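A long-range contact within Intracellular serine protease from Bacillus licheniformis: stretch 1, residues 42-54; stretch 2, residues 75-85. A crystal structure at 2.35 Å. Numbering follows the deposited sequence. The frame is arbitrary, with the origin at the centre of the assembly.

Stretch 1 (42-54) SKLLDTAEQFHIH
Stretch 2 (75-85) PFTKKLAEKVG

Two helical segments of one chain pack chiefly through apolar side chains, with some backbone atoms in contact; no hydrogen bond crosses between them. Helix 42-49 and helix 75-80, both begun earlier in the chain, run roughly antiparallel, with 140° between their directions and axes 9.9 Å apart at closest approach. The register pairs K43 with V84 (CA to CA 7.5 Å), T47 with L80 (6.3 Å) and F51 with F76 (6.3 Å). A type I turn from E49 to H52 places F51 (phi/psi -126/22) beside the second helix; H52 is left-handed (42/46), and I53 is extended (-120/141), its N bonded to A48 O at 2.9 Å.

Aromatic contacts dominate. F76 (chi1 160°, t; chi2 60°) buries the most surface. Its CB points sideways, but the long side chain brings the ring to stretch 1. I53, with chi1 p and chi2 101°, lays CD1 over one ring face, 3.6 Å from the F76 centroid, an apolar CH-pi contact. At the ring's edge, T47 CG2 lies 3.4 Å from F76 CD1 and L44 CD1 3.7 Å from F76 CZ. A48 packs beside the ring, its N 3.6 Å and its CB 4.0 Å from F76 CE1. F51 (chi1 m, chi2 84°) offers its own face to F76 CA, 4.1 Å from the F51 centroid and 5° off the normal, while F51 CE2 meets P75 CB at 3.7 Å.

Aliphatic packing continues the seam. L44 and L80, both t,p, meet at 3.5 Å between L44 CD1 and L80 CD2. Farther along, K43 (m,t,t,t) uses its methylenes, K43 CD reaching V84 CG1 at 3.7 Å.

One polar group is satisfied within its own stretch: T47 (m) donates a hydrogen bond from OG1 to K43 O at 3.1 Å, which suits a hydroxyl facing an apolar neighbour: T47 OG1 is 3.9 Å from L80 CD1.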

# COMPACT_ATOMS: atom_id res chain seq x y z
N SER A 42 26.88 -0.03 -14.85
CA SER A 42 28.01 -0.86 -15.29
C SER A 42 29.35 -0.45 -14.68
O SER A 42 30.16 -1.30 -14.36
CB SER A 42 28.11 -0.84 -16.82
OG SER A 42 28.20 0.49 -17.29
N LYS A 43 29.57 0.84 -14.46
CA LYS A 43 30.89 1.29 -14.04
C LYS A 43 30.90 1.14 -12.53
O LYS A 43 31.96 1.09 -11.90
CB LYS A 43 31.12 2.76 -14.41
CG LYS A 43 31.11 3.03 -15.90
CD LYS A 43 31.49 4.47 -16.25
CE LYS A 43 31.65 4.61 -17.76
NZ LYS A 43 32.01 5.98 -18.21
N LEU A 44 29.71 0.98 -11.97
CA LEU A 44 29.52 0.76 -10.55
C LEU A 44 29.80 -0.67 -10.17
O LEU A 44 30.46 -0.93 -9.16
CB LEU A 44 28.08 1.12 -10.17
CG LEU A 44 27.55 0.73 -8.79
CD1 LEU A 44 28.29 1.41 -7.67
CD2 LEU A 44 26.07 1.00 -8.71
N LEU A 45 29.34 -1.59 -11.01
CA LEU A 45 29.50 -3.01 -10.75
C LEU A 45 30.92 -3.49 -11.00
O LEU A 45 31.29 -4.55 -10.52
CB LEU A 45 28.53 -3.83 -11.60
CG LEU A 45 27.05 -3.66 -11.28
CD1 LEU A 45 26.20 -4.40 -12.29
CD2 LEU A 45 26.79 -4.17 -9.88
N ASP A 46 31.71 -2.69 -11.72
CA ASP A 46 33.11 -3.03 -11.99
C ASP A 46 34.01 -2.52 -10.90
O ASP A 46 34.97 -3.18 -10.55
CB ASP A 46 33.58 -2.48 -13.34
CG ASP A 46 32.88 -3.13 -14.55
OD1 ASP A 46 32.31 -4.25 -14.44
OD2 ASP A 46 32.92 -2.49 -15.62
N THR A 47 33.73 -1.33 -10.37
CA THR A 47 34.45 -0.87 -9.20
C THR A 47 34.14 -1.76 -7.98
O THR A 47 35.00 -2.00 -7.12
CB THR A 47 34.11 0.58 -8.87
OG1 THR A 47 34.38 1.41 -10.01
CG2 THR A 47 34.95 1.06 -7.70
N ALA A 48 32.92 -2.28 -7.90
CA ALA A 48 32.54 -3.09 -6.76
C ALA A 48 33.24 -4.43 -6.75
O ALA A 48 33.60 -4.95 -5.70
CB ALA A 48 31.01 -3.30 -6.74
N GLU A 49 33.47 -4.97 -7.94
CA GLU A 49 34.07 -6.29 -8.04
C GLU A 49 35.57 -6.19 -7.83
O GLU A 49 36.21 -7.10 -7.30
CB GLU A 49 33.78 -6.87 -9.42
CG GLU A 49 34.39 -8.22 -9.68
CD GLU A 49 34.24 -8.58 -11.14
OE1 GLU A 49 33.39 -7.94 -11.81
OE2 GLU A 49 34.95 -9.50 -11.61
N GLN A 50 36.10 -5.00 -8.08
CA GLN A 50 37.51 -4.76 -7.93
C GLN A 50 37.86 -4.49 -6.48
O GLN A 50 39.04 -4.48 -6.10
CB GLN A 50 37.87 -3.56 -8.81
CG GLN A 50 39.16 -2.84 -8.51
CD GLN A 50 39.26 -1.55 -9.31
OE1 GLN A 50 38.50 -1.34 -10.26
NE2 GLN A 50 40.19 -0.67 -8.93
N PHE A 51 36.83 -4.37 -5.65
CA PHE A 51 37.01 -4.18 -4.22
C PHE A 51 36.23 -5.22 -3.46
O PHE A 51 35.83 -4.96 -2.37
CB PHE A 51 36.55 -2.80 -3.75
CG PHE A 51 37.43 -1.66 -4.21
CD1 PHE A 51 37.28 -1.08 -5.47
CD2 PHE A 51 38.38 -1.13 -3.35
CE1 PHE A 51 38.10 -0.01 -5.87
CE2 PHE A 51 39.20 -0.08 -3.74
CZ PHE A 51 39.06 0.48 -4.99
N HIS A 52 35.91 -6.34 -4.09
CA HIS A 52 35.19 -7.46 -3.45
C HIS A 52 34.05 -7.03 -2.54
O HIS A 52 33.90 -7.52 -1.41
CB HIS A 52 36.20 -8.34 -2.70
CG HIS A 52 35.66 -9.69 -2.29
ND1 HIS A 52 35.09 -10.59 -3.17
CD2 HIS A 52 35.58 -10.26 -1.07
CE1 HIS A 52 34.70 -11.66 -2.51
NE2 HIS A 52 34.98 -11.49 -1.23
N ILE A 53 33.24 -6.10 -3.03
CA ILE A 53 32.08 -5.70 -2.27
C ILE A 53 30.87 -5.99 -3.14
O ILE A 53 30.91 -5.84 -4.37
CB ILE A 53 32.11 -4.18 -1.84
CG1 ILE A 53 32.14 -3.23 -3.03
CG2 ILE A 53 33.25 -3.85 -0.87
CD1 ILE A 53 30.77 -2.64 -3.32
N HIS A 54 29.80 -6.46 -2.53
CA HIS A 54 28.63 -6.68 -3.35
C HIS A 54 27.63 -5.54 -3.35
O HIS A 54 27.09 -5.11 -2.33
CB HIS A 54 28.00 -8.04 -3.09
CG HIS A 54 26.57 -8.12 -3.44
ND1 HIS A 54 26.13 -8.91 -4.49
CD2 HIS A 54 25.46 -7.85 -2.70
CE1 HIS A 54 24.80 -8.88 -4.52
NE2 HIS A 54 24.38 -8.27 -3.43
N PRO A 75 37.40 3.03 0.40
CA PRO A 75 38.16 3.13 -0.86
C PRO A 75 37.31 2.83 -2.09
O PRO A 75 37.62 3.32 -3.19
CB PRO A 75 39.23 2.04 -0.74
CG PRO A 75 39.16 1.52 0.62
CD PRO A 75 37.91 1.95 1.26
N PHE A 76 36.22 2.10 -1.89
CA PHE A 76 35.33 1.79 -2.99
C PHE A 76 34.56 3.04 -3.31
O PHE A 76 34.41 3.40 -4.47
CB PHE A 76 34.36 0.67 -2.61
CG PHE A 76 33.13 0.61 -3.47
CD1 PHE A 76 33.23 0.41 -4.84
CD2 PHE A 76 31.88 0.82 -2.91
CE1 PHE A 76 32.09 0.38 -5.64
CE2 PHE A 76 30.74 0.79 -3.69
CZ PHE A 76 30.84 0.57 -5.06
N THR A 77 34.15 3.75 -2.26
CA THR A 77 33.47 5.02 -2.43
C THR A 77 34.38 6.05 -3.01
O THR A 77 33.96 6.90 -3.80
CB THR A 77 32.92 5.56 -1.10
OG1 THR A 77 32.13 4.55 -0.46
CG2 THR A 77 32.05 6.78 -1.36
N LYS A 78 35.67 5.94 -2.68
CA LYS A 78 36.62 6.96 -3.09
C LYS A 78 37.15 6.78 -4.51
O LYS A 78 37.51 7.78 -5.13
CB LYS A 78 37.81 6.93 -2.12
CG LYS A 78 38.97 7.88 -2.45
CD LYS A 78 40.04 7.77 -1.37
CE LYS A 78 41.28 8.57 -1.73
NZ LYS A 78 41.38 9.83 -0.94
N LYS A 79 37.09 5.57 -5.06
CA LYS A 79 37.49 5.39 -6.47
C LYS A 79 36.29 5.26 -7.37
O LYS A 79 36.41 5.38 -8.60
CB LYS A 79 38.42 4.18 -6.66
CG LYS A 79 39.09 4.17 -8.05
CD LYS A 79 40.53 3.63 -8.15
CE LYS A 79 41.56 4.77 -7.97
NZ LYS A 79 42.91 4.55 -8.61
N LEU A 80 35.11 5.13 -6.78
CA LEU A 80 33.92 5.15 -7.59
C LEU A 80 33.64 6.61 -7.87
O LEU A 80 33.15 6.99 -8.94
CB LEU A 80 32.74 4.50 -6.88
CG LEU A 80 31.40 4.55 -7.61
CD1 LEU A 80 31.45 3.69 -8.87
CD2 LEU A 80 30.25 4.14 -6.70
N ALA A 81 34.04 7.43 -6.91
CA ALA A 81 33.85 8.87 -6.95
C ALA A 81 34.74 9.59 -7.96
O ALA A 81 34.43 10.72 -8.38
CB ALA A 81 34.07 9.46 -5.56
N GLU A 82 35.81 8.94 -8.40
CA GLU A 82 36.70 9.56 -9.37
C GLU A 82 36.21 9.42 -10.81
O GLU A 82 36.67 10.14 -11.70
CB GLU A 82 38.11 8.96 -9.27
CG GLU A 82 38.49 8.52 -7.86
CD GLU A 82 39.89 7.91 -7.76
OE1 GLU A 82 40.53 7.68 -8.81
OE2 GLU A 82 40.35 7.63 -6.62
N LYS A 83 35.29 8.50 -11.07
CA LYS A 83 34.77 8.37 -12.43
C LYS A 83 33.28 8.66 -12.56
O LYS A 83 32.86 9.31 -13.52
CB LYS A 83 35.09 7.00 -13.01
CG LYS A 83 36.60 6.73 -13.18
CD LYS A 83 36.83 5.80 -14.38
CE LYS A 83 38.29 5.46 -14.61
NZ LYS A 83 38.40 4.26 -15.49
N VAL A 84 32.48 8.20 -11.61
CA VAL A 84 31.06 8.47 -11.75
C VAL A 84 30.50 9.25 -10.55
O VAL A 84 31.02 9.17 -9.42
CB VAL A 84 30.27 7.17 -11.93
CG1 VAL A 84 30.83 6.39 -13.12
CG2 VAL A 84 30.33 6.34 -10.68
N GLY A 85 29.45 10.02 -10.81
CA GLY A 85 28.83 10.80 -9.75
C GLY A 85 27.76 10.00 -9.02
O GLY A 85 26.80 9.52 -9.63